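Side-chain contacts in adenylosuccinate lyase (Francisella tularensis subsp. tularensis SCHU S4, PDB 4EEI), which probably catalyses the fumarate-releasing cleavage of adenylosuccinate to AMP and of the related succinyl-carboxamide ribotide in purine biosynthesis: residues 35-40 with 189-194; 104-109 with 174-179; 205-210 with 216-221; 285-290 with 314-319. All coordinates share one frame; numbering follows the deposited sequence.

Interaction 1: residues 35-40 with 189-194; sequences EDRMVP and ILTTED. With EDO (1,2-ethanediol), chain Y.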
# COMPACT_ATOMS: atom_id res chain seq x y z
N GLU B 35 9.45 20.26 40.89
CA GLU B 35 10.17 20.88 42.00
C GLU B 35 9.54 22.22 42.39
O GLU B 35 9.78 22.72 43.49
CB GLU B 35 11.64 21.06 41.65
CG GLU B 35 12.48 19.80 41.84
CD GLU B 35 13.94 20.01 41.49
OE1 GLU B 35 14.39 21.18 41.46
OE2 GLU B 35 14.64 19.01 41.25
N ASP B 36 8.74 22.78 41.50
CA ASP B 36 7.96 23.97 41.81
C ASP B 36 6.76 23.63 42.67
O ASP B 36 6.05 24.52 43.14
CB ASP B 36 7.51 24.66 40.52
CG ASP B 36 8.60 25.49 39.88
OD1 ASP B 36 9.74 25.46 40.39
OD2 ASP B 36 8.33 26.16 38.87
N ARG B 37 6.53 22.34 42.89
CA ARG B 37 5.46 21.89 43.77
C ARG B 37 6.02 21.05 44.91
O ARG B 37 6.55 21.59 45.88
CB ARG B 37 4.42 21.09 42.98
CG ARG B 37 3.82 21.86 41.81
CD ARG B 37 2.32 21.66 41.74
NE ARG B 37 1.94 20.69 40.72
CZ ARG B 37 1.12 19.67 40.93
NH1 ARG B 37 0.83 18.83 39.95
NH2 ARG B 37 0.57 19.49 42.13
N MET B 38 5.89 19.73 44.80
CA MET B 38 6.03 18.85 45.95
C MET B 38 7.42 18.22 46.03
O MET B 38 7.79 17.65 47.05
CB MET B 38 4.96 17.76 45.93
CG MET B 38 5.21 16.66 44.91
SD MET B 38 4.70 17.15 43.25
CE MET B 38 2.93 17.24 43.45
N VAL B 39 8.18 18.33 44.95
CA VAL B 39 9.51 17.72 44.89
C VAL B 39 10.57 18.67 45.43
O VAL B 39 10.66 19.82 45.00
CB VAL B 39 9.88 17.31 43.45
CG1 VAL B 39 11.17 16.51 43.45
CG2 VAL B 39 8.75 16.52 42.82
N PRO B 40 11.39 18.18 46.35
CA PRO B 40 12.46 19.00 46.94
C PRO B 40 13.38 19.54 45.86
O PRO B 40 13.73 18.80 44.94
CB PRO B 40 13.21 18.00 47.82
CG PRO B 40 12.18 16.99 48.20
CD PRO B 40 11.30 16.85 46.97
N ILE B 189 -3.09 14.27 38.26
CA ILE B 189 -2.06 14.66 39.21
C ILE B 189 -1.27 15.87 38.70
O ILE B 189 -1.02 16.83 39.44
CB ILE B 189 -1.08 13.50 39.46
CG1 ILE B 189 -1.84 12.24 39.87
CG2 ILE B 189 -0.05 13.88 40.50
CD1 ILE B 189 -2.70 12.43 41.10
N LEU B 190 -0.88 15.82 37.44
CA LEU B 190 -0.10 16.89 36.83
C LEU B 190 -1.00 18.07 36.47
O LEU B 190 -2.22 17.94 36.45
CB LEU B 190 0.60 16.37 35.58
CG LEU B 190 1.42 15.10 35.80
CD1 LEU B 190 2.00 14.58 34.47
CD2 LEU B 190 2.52 15.36 36.80
N THR B 191 -0.38 19.22 36.18
CA THR B 191 -1.12 20.41 35.76
C THR B 191 -0.58 20.81 34.40
O THR B 191 0.53 20.40 34.03
CB THR B 191 -0.91 21.59 36.71
OG1 THR B 191 0.46 22.00 36.68
CG2 THR B 191 -1.33 21.24 38.15
N THR B 192 -1.32 21.62 33.65
CA THR B 192 -0.80 22.09 32.36
C THR B 192 0.44 22.98 32.54
O THR B 192 1.29 23.07 31.66
CB THR B 192 -1.86 22.83 31.52
OG1 THR B 192 -2.49 23.83 32.32
CG2 THR B 192 -2.91 21.84 31.00
N GLU B 193 0.54 23.62 33.70
CA GLU B 193 1.72 24.41 34.03
C GLU B 193 2.96 23.52 34.18
O GLU B 193 4.04 23.86 33.69
CB GLU B 193 1.47 25.21 35.31
CG GLU B 193 2.65 26.06 35.75
CD GLU B 193 2.40 26.78 37.08
OE1 GLU B 193 2.20 26.09 38.11
OE2 GLU B 193 2.40 28.03 37.09
N ASP B 194 2.80 22.38 34.86
CA ASP B 194 3.91 21.44 34.99
C ASP B 194 4.34 20.96 33.62
O ASP B 194 5.53 20.96 33.28
CB ASP B 194 3.51 20.21 35.80
CG ASP B 194 3.07 20.55 37.20
OD1 ASP B 194 3.61 21.52 37.78
OD2 ASP B 194 2.20 19.82 37.73
C1 EDO Y . 6.98 26.01 45.65
O1 EDO Y . 8.18 25.24 45.56
C2 EDO Y . 5.86 25.15 46.23
O2 EDO Y . 6.32 24.53 47.44
O HOH W 1 -1.25 17.45 41.91
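The irregular loop 35-40, which follows helix 16-33, lies against the loop leading into helix 192-202, where Thr191 is the N-cap, and Arg37 reaches across from the first to the second. Thr191 and Asp194 form a capping box: Asp194 N donates to Thr191 OG1 at 3.0 Å, and Thr191 N returns a bond to Asp194 OD2. The arginine adds a salt bridge to this helix start. Its NE and NH1 grip the carboxylate side-on, both converging on Asp194 OD2, with guanidinium and carboxylate planes only 7° apart. Arg37 NH1 meets Asp194 OD2 at 2.8 Å, nearly along the C-O bond, whereas NE meets the syn lone pair of that oxygen. Thr191 N approaches it from above the carboxylate plane, 41° out of it, so three donors hold one atom. Thr191 CG2 lies over a face of the guanidinium. Bends at chi2 and chi3 turn the arginine chain so that its planar edge faces both the acid and the Ile189 carbonyl. Glu421 of the second subunit is hydrogen-bonded to Thr192, placing the capped helix start at a subunit boundary. Arg37 NH1 donates to Ile189 O at 2.8 Å, and a water accepting from Arg37 NH2 at 2.7 Å donates to that same carbonyl oxygen.

Interaction 2: residues 104-109 with 174-179; sequences LQIRDS and DGLTVQ. With EDO (1,2-ethanediol), chain C.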
# COMPACT_ATOMS: atom_id res chain seq x y z
N LEU B 104 12.14 12.94 20.82
CA LEU B 104 13.54 13.34 20.87
C LEU B 104 14.39 12.48 19.92
O LEU B 104 15.28 13.00 19.24
CB LEU B 104 14.09 13.26 22.30
CG LEU B 104 13.34 14.00 23.41
CD1 LEU B 104 14.09 13.89 24.73
CD2 LEU B 104 13.12 15.46 23.06
N GLN B 105 14.10 11.18 19.86
CA GLN B 105 14.80 10.31 18.90
C GLN B 105 14.48 10.71 17.47
O GLN B 105 15.37 10.74 16.62
CB GLN B 105 14.41 8.85 19.13
CG GLN B 105 14.98 8.24 20.39
CD GLN B 105 14.43 6.86 20.65
OE1 GLN B 105 13.24 6.71 20.97
NE2 GLN B 105 15.27 5.84 20.48
N ILE B 106 13.21 10.99 17.19
CA ILE B 106 12.83 11.40 15.84
C ILE B 106 13.49 12.73 15.47
O ILE B 106 13.97 12.92 14.35
CB ILE B 106 11.29 11.50 15.69
CG1 ILE B 106 10.65 10.11 15.84
CG2 ILE B 106 10.93 12.09 14.34
CD1 ILE B 106 9.10 10.14 15.91
N ARG B 107 13.53 13.65 16.42
CA ARG B 107 14.16 14.95 16.20
C ARG B 107 15.63 14.80 15.81
O ARG B 107 16.11 15.43 14.86
CB ARG B 107 14.02 15.79 17.47
CG ARG B 107 14.78 17.09 17.48
CD ARG B 107 15.85 17.00 18.55
NE ARG B 107 15.44 17.57 19.82
CZ ARG B 107 15.91 17.18 21.01
NH1 ARG B 107 16.78 16.19 21.10
NH2 ARG B 107 15.48 17.77 22.11
N ASP B 108 16.35 13.96 16.54
CA ASP B 108 17.76 13.81 16.27
C ASP B 108 18.01 13.07 14.96
O ASP B 108 19.00 13.31 14.27
CB ASP B 108 18.46 13.15 17.46
CG ASP B 108 18.44 14.03 18.70
OD1 ASP B 108 18.34 15.27 18.54
OD2 ASP B 108 18.50 13.49 19.82
N SER B 109 17.08 12.18 14.62
CA SER B 109 17.16 11.46 13.36
C SER B 109 16.89 12.41 12.19
O SER B 109 17.57 12.36 11.17
CB SER B 109 16.13 10.32 13.37
OG SER B 109 16.47 9.34 14.32
N ASP B 174 7.64 22.75 13.10
CA ASP B 174 6.30 22.48 13.63
C ASP B 174 5.81 21.09 13.22
O ASP B 174 5.17 20.93 12.17
CB ASP B 174 5.34 23.56 13.12
CG ASP B 174 3.89 23.33 13.54
OD1 ASP B 174 3.63 22.54 14.47
OD2 ASP B 174 3.00 23.97 12.94
N GLY B 175 6.09 20.08 14.05
CA GLY B 175 5.67 18.73 13.74
C GLY B 175 5.72 17.87 14.98
O GLY B 175 4.79 17.12 15.24
N LEU B 176 6.80 18.00 15.74
CA LEU B 176 7.02 17.14 16.91
C LEU B 176 6.55 17.83 18.18
O LEU B 176 6.67 19.04 18.31
CB LEU B 176 8.50 16.80 17.04
CG LEU B 176 9.09 15.95 15.93
CD1 LEU B 176 10.54 15.64 16.23
CD2 LEU B 176 8.28 14.68 15.78
N THR B 177 6.02 17.05 19.12
CA THR B 177 5.51 17.58 20.37
C THR B 177 5.91 16.66 21.52
O THR B 177 6.42 15.56 21.29
CB THR B 177 3.96 17.61 20.36
OG1 THR B 177 3.47 16.30 20.05
CG2 THR B 177 3.42 18.63 19.34
N VAL B 178 5.63 17.10 22.74
CA VAL B 178 5.73 16.22 23.90
C VAL B 178 4.43 16.28 24.69
O VAL B 178 3.58 17.14 24.44
CB VAL B 178 6.93 16.60 24.79
CG1 VAL B 178 8.24 16.41 24.02
CG2 VAL B 178 6.78 18.04 25.26
N GLN B 179 4.26 15.36 25.64
CA GLN B 179 3.07 15.38 26.48
C GLN B 179 3.42 15.01 27.91
O GLN B 179 4.26 14.14 28.15
CB GLN B 179 2.00 14.41 25.95
CG GLN B 179 2.49 12.95 25.87
CD GLN B 179 1.36 11.93 26.06
OE1 GLN B 179 0.25 12.29 26.43
NE2 GLN B 179 1.66 10.66 25.81
C1 EDO C . 8.61 21.48 17.06
O1 EDO C . 7.22 21.42 16.69
C2 EDO C . 9.01 22.90 17.45
O2 EDO C . 10.28 22.89 18.13
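Leu176 holds CG anti to its carbonyl carbon (chi1 -66°), and chi2 of -177° completes a reach that carries both methyls to helix 94-131, where chi1 of -66° puts Ile106 CG1 beside the backbone N and leaves CG2 anti to it. These torsions bring branch against branch. Leu176 CD2 stands 4.0 Å from Ile106 CG2, and the two side chains cross at a slant. The other methyl, Leu176 CD1, lies against the helix backbone, 3.6 Å from Arg107 N and 3.7 Å from Arg107 CB. Between segments 104-109 and 174-179, one leucine thus touches two consecutive helix residues; the closest CA atoms, those of Arg107 and Leu176, are 7.5 Å apart.

Arg107 contributes its CB here, while its bent chain carries the guanidinium away from the leucine, where NH1 forms a salt bridge with Asp108 OD1 at 3.1 Å. A 1,2-ethanediol, probably from the crystallisation liquor, accepts from Gly175 N and donates through O1 to Leu176 O at 2.9 Å. Ile106 also packs on Ile219 and Leu222 of helix 217-244, placing the contact where loop and two helices converge. The loop's polar ties to helix 94-131 lie further along, Thr177 O with Ser103 OG and Gln179 N with Ser100 OG. Within the patch itself no polar pair joins the segments, so cohesion there probably rests on dispersion and the exclusion of water.

Interaction 3: residues 205-210 with 216-221; sequences PVEEVS and RDRIAK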
# COMPACT_ATOMS: atom_id res chain seq x y z
N PRO B 205 7.17 21.85 21.72
CA PRO B 205 5.85 22.34 22.12
C PRO B 205 4.97 21.23 22.68
O PRO B 205 5.21 20.05 22.42
CB PRO B 205 5.26 22.86 20.80
CG PRO B 205 5.93 22.04 19.74
CD PRO B 205 7.33 21.79 20.26
N VAL B 206 3.94 21.62 23.43
CA VAL B 206 3.02 20.69 24.07
C VAL B 206 1.93 20.26 23.08
O VAL B 206 1.41 21.08 22.30
CB VAL B 206 2.36 21.37 25.28
CG1 VAL B 206 1.27 20.50 25.88
CG2 VAL B 206 3.43 21.71 26.33
N GLU B 207 1.60 18.97 23.09
CA GLU B 207 0.53 18.45 22.24
C GLU B 207 -0.80 19.11 22.65
O GLU B 207 -1.14 19.12 23.84
CB GLU B 207 0.45 16.93 22.39
CG GLU B 207 -0.55 16.27 21.48
CD GLU B 207 -0.19 16.46 20.03
OE1 GLU B 207 -0.97 17.09 19.29
OE2 GLU B 207 0.88 15.96 19.64
N GLU B 208 -1.54 19.63 21.68
CA GLU B 208 -2.76 20.37 21.96
C GLU B 208 -3.80 19.51 22.67
O GLU B 208 -4.27 19.85 23.75
CB GLU B 208 -3.36 20.93 20.67
CG GLU B 208 -2.73 22.24 20.21
CD GLU B 208 -1.48 22.02 19.39
OE1 GLU B 208 -1.17 20.85 19.08
OE2 GLU B 208 -0.81 23.01 19.04
N VAL B 209 -4.19 18.41 22.03
CA VAL B 209 -4.95 17.36 22.70
C VAL B 209 -4.19 16.04 22.67
O VAL B 209 -4.06 15.41 21.63
CB VAL B 209 -6.33 17.17 22.05
CG1 VAL B 209 -7.13 16.13 22.81
CG2 VAL B 209 -7.08 18.49 22.00
N SER B 210 -3.68 15.64 23.83
CA SER B 210 -3.11 14.31 24.00
C SER B 210 -4.10 13.38 24.67
O SER B 210 -5.03 13.82 25.34
CB SER B 210 -1.82 14.39 24.82
OG SER B 210 -2.07 14.94 26.10
N ARG B 216 -0.95 9.67 16.47
CA ARG B 216 0.03 9.11 15.55
C ARG B 216 0.06 9.76 14.17
O ARG B 216 0.89 9.37 13.34
CB ARG B 216 -0.16 7.59 15.42
CG ARG B 216 0.97 6.78 16.06
CD ARG B 216 1.17 7.16 17.53
NE ARG B 216 2.40 6.59 18.09
CZ ARG B 216 2.87 6.88 19.30
NH1 ARG B 216 2.22 7.74 20.08
NH2 ARG B 216 3.99 6.31 19.74
N ASP B 217 -0.80 10.75 13.94
CA ASP B 217 -0.81 11.42 12.63
C ASP B 217 0.40 12.34 12.43
O ASP B 217 0.71 12.72 11.29
CB ASP B 217 -2.12 12.19 12.40
CG ASP B 217 -2.27 13.40 13.33
OD1 ASP B 217 -2.03 14.55 12.89
OD2 ASP B 217 -2.64 13.18 14.50
N ARG B 218 1.08 12.69 13.51
CA ARG B 218 2.30 13.49 13.39
C ARG B 218 3.37 12.62 12.79
O ARG B 218 4.03 13.00 11.81
CB ARG B 218 2.73 14.05 14.75
CG ARG B 218 1.66 14.91 15.42
CD ARG B 218 2.23 15.71 16.59
NE ARG B 218 1.24 16.67 17.11
CZ ARG B 218 1.10 17.92 16.68
NH1 ARG B 218 1.89 18.37 15.71
NH2 ARG B 218 0.20 18.72 17.22
N ILE B 219 3.55 11.43 13.35
CA ILE B 219 4.49 10.47 12.78
C ILE B 219 4.09 10.13 11.35
O ILE B 219 4.95 10.07 10.47
CB ILE B 219 4.58 9.18 13.62
CG1 ILE B 219 5.39 9.45 14.89
CG2 ILE B 219 5.26 8.06 12.81
CD1 ILE B 219 5.32 8.33 15.93
N ALA B 220 2.80 9.93 11.11
CA ALA B 220 2.35 9.55 9.78
C ALA B 220 2.63 10.65 8.77
O ALA B 220 2.92 10.38 7.60
CB ALA B 220 0.87 9.20 9.79
N LYS B 221 2.54 11.91 9.20
CA LYS B 221 2.80 13.01 8.30
C LYS B 221 4.26 12.99 7.85
O LYS B 221 4.55 13.13 6.66
CB LYS B 221 2.47 14.35 8.96
CG LYS B 221 2.93 15.55 8.11
CD LYS B 221 2.36 16.87 8.63
CE LYS B 221 2.85 18.05 7.78
NZ LYS B 221 2.25 19.33 8.27
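A salt-bridge network ties the loop ahead of helix 217-244 to the first turn of that helix: Arg218 reaches back to Glu207 and Glu208, two consecutive acids of segment 205-210. The arginine runs extended from CG to NE and meets Glu207 from the opposite direction. Its grip on this carboxylate is side-on, one nitrogen to each oxygen. Arg218 NE donates to the syn lone pair of Glu207 OE2, at 2.7 Å, while Arg218 NH2 donates to Glu207 OE1 at 2.9 Å. The fit is not flat, for the two planes are 43° apart: OE1 lies in the guanidinium plane, but OE2 is tilted 28° from it. Glu208 comes across the arginine at about a right angle and places OE1 3.1 Å from Arg218 NH2, completing a second salt bridge at the guanidinium edge. Thr177 OG1 is also hydrogen-bonded to Glu207 OE2, and Arg218 NH1 bonds to Gly175 O, which links the network to the preceding loop. Asp217, next to the arginine, forms salt bridges with Arg163 and Arg164 of the second subunit. One cation thus faces two carboxylates, an arrangement expected to ease the repulsion between the adjacent acids and probably to favour their ionised forms.

Interaction 4: residues 285-290 with 314-319; sequences RSHVSI and PDNFGI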
# COMPACT_ATOMS: atom_id res chain seq x y z
N ARG B 285 8.65 3.41 0.78
CA ARG B 285 7.27 3.56 0.36
C ARG B 285 6.36 2.59 1.12
O ARG B 285 5.21 2.91 1.41
CB ARG B 285 7.17 3.34 -1.16
CG ARG B 285 5.76 3.39 -1.71
CD ARG B 285 5.76 3.63 -3.23
NE ARG B 285 6.53 2.64 -3.99
CZ ARG B 285 7.70 2.89 -4.58
NH1 ARG B 285 8.23 4.10 -4.49
NH2 ARG B 285 8.34 1.94 -5.25
N SER B 286 6.89 1.42 1.47
CA SER B 286 6.09 0.41 2.17
C SER B 286 5.69 0.85 3.58
O SER B 286 4.70 0.37 4.14
CB SER B 286 6.85 -0.93 2.24
OG SER B 286 7.89 -0.87 3.20
N HIS B 287 6.45 1.78 4.16
CA HIS B 287 6.20 2.21 5.54
C HIS B 287 5.03 3.17 5.66
O HIS B 287 4.49 3.34 6.76
CB HIS B 287 7.44 2.89 6.11
CG HIS B 287 8.62 2.00 6.24
ND1 HIS B 287 9.91 2.48 6.29
CD2 HIS B 287 8.73 0.64 6.35
CE1 HIS B 287 10.76 1.47 6.42
NE2 HIS B 287 10.06 0.35 6.46
N VAL B 288 4.67 3.83 4.56
CA VAL B 288 3.60 4.82 4.60
C VAL B 288 2.29 4.20 5.09
O VAL B 288 1.63 4.77 5.96
CB VAL B 288 3.39 5.50 3.22
CG1 VAL B 288 2.22 6.43 3.28
CG2 VAL B 288 4.66 6.27 2.82
N SER B 289 1.91 3.05 4.56
CA SER B 289 0.67 2.41 4.98
C SER B 289 0.70 2.01 6.46
O SER B 289 -0.30 2.11 7.16
CB SER B 289 0.37 1.18 4.13
OG SER B 289 1.37 0.20 4.32
N ILE B 290 1.86 1.55 6.94
CA ILE B 290 1.99 1.21 8.35
C ILE B 290 1.69 2.43 9.22
O ILE B 290 0.92 2.36 10.18
CB ILE B 290 3.41 0.69 8.71
CG1 ILE B 290 3.79 -0.49 7.81
CG2 ILE B 290 3.45 0.25 10.15
CD1 ILE B 290 5.29 -0.91 7.95
N PRO B 314 13.20 2.75 13.12
CA PRO B 314 14.65 2.75 12.92
C PRO B 314 15.03 2.37 11.49
O PRO B 314 16.06 2.85 10.98
CB PRO B 314 15.13 1.66 13.90
CG PRO B 314 14.08 1.64 14.98
CD PRO B 314 12.79 1.85 14.21
N ASP B 315 14.23 1.53 10.84
CA ASP B 315 14.54 1.16 9.46
C ASP B 315 14.30 2.33 8.52
O ASP B 315 15.05 2.54 7.59
CB ASP B 315 13.72 -0.03 8.98
CG ASP B 315 14.17 -1.34 9.60
OD1 ASP B 315 15.24 -1.35 10.25
OD2 ASP B 315 13.47 -2.35 9.42
N ASN B 316 13.22 3.06 8.75
CA ASN B 316 12.90 4.19 7.90
C ASN B 316 14.01 5.24 7.94
O ASN B 316 14.53 5.66 6.90
CB ASN B 316 11.56 4.80 8.30
CG ASN B 316 11.10 5.88 7.36
OD1 ASN B 316 11.48 7.05 7.50
ND2 ASN B 316 10.27 5.49 6.38
N PHE B 317 14.41 5.66 9.14
CA PHE B 317 15.49 6.63 9.24
C PHE B 317 16.82 6.06 8.76
O PHE B 317 17.60 6.74 8.09
CB PHE B 317 15.59 7.17 10.67
CG PHE B 317 14.46 8.10 11.02
CD1 PHE B 317 14.41 9.38 10.49
CD2 PHE B 317 13.45 7.69 11.88
CE1 PHE B 317 13.37 10.24 10.80
CE2 PHE B 317 12.41 8.55 12.20
CZ PHE B 317 12.37 9.82 11.66
N GLY B 318 17.09 4.80 9.09
CA GLY B 318 18.34 4.18 8.67
C GLY B 318 18.45 4.09 7.15
O GLY B 318 19.48 4.41 6.57
N ILE B 319 17.38 3.65 6.51
CA ILE B 319 17.38 3.54 5.06
C ILE B 319 17.43 4.92 4.41
O ILE B 319 18.12 5.12 3.42
CB ILE B 319 16.13 2.79 4.57
CG1 ILE B 319 16.23 1.30 4.96
CG2 ILE B 319 15.98 2.92 3.06
CD1 ILE B 319 14.89 0.55 4.78
O HOH W 2 11.86 -2.08 6.95
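The imidazole of His287 is met at its edge by two in-plane partners, Asn316 ND2 at ND1 and a water at NE2, while Asp315 CB approaches obliquely, 4.2 Å from His287 CE1, and the ring of Tyr312 also meets it, with planes at about 50°. Asn316 ND2 donates to His287 ND1 at 3.0 Å with an N-H...N angle of 166°. The bond is close to straight and lies nearly in both the ring plane and the amide plane, although those planes are turned 49° apart: the ND1-ND2 line lies near where they intersect. Because ND1 is the acceptor of this bond, it carries no proton of its own in this arrangement.

The two side chains run antiparallel, one beside the other. Asn316, with CG opposite its backbone N, lays CB alongside the ring, 3.5 Å from His287 ND1, and brings the amide nitrogen round to the ring edge. Its OD1 is hydrogen-bonded to His226 ND1, so both ends of the amide are engaged and its rotation is fixed. At the other ring nitrogen the water stands 3.1 Å from His287 NE2 and donates to Asp315 OD2 at 3.0 Å, bridging two side chains whose polar ends do not meet directly. The other oxygen, Asp315 OD1, is hydrogen-bonded to the N of Met1.

All three touching residues are buried. The contact joins helices 272-293 and 304-333, and His287 and Asn316 also pack on Ile223 of helix 217-244, whereas Ser286 and Ile290 face a third subunit in the helical core of the tetramer.

Interactions 2 and 3 touch directly: Thr177 OG1 lies 2.6 Å from Glu207 OE2, and Val178 N lies 3.0 Å from Pro205 O, so the two loops run side by side with centres about 10 Å apart. Interaction 2 also meets interaction 4, since Ile106 CG2 is 3.8 Å from Phe317 CZ. Interaction 1 is separate, its nearest atoms about 7 Å from interaction 2 and 6 Å from interaction 3, and interaction 2 lies within the chain loop closed by interaction 1. Toward the active site, the Leu190 side chain is about 11 Å from a bound succinate and 14 Å from AMP, and those of Asp315 and Ile106 are about 9 and 12 Å from that of AMP-binding Arg310.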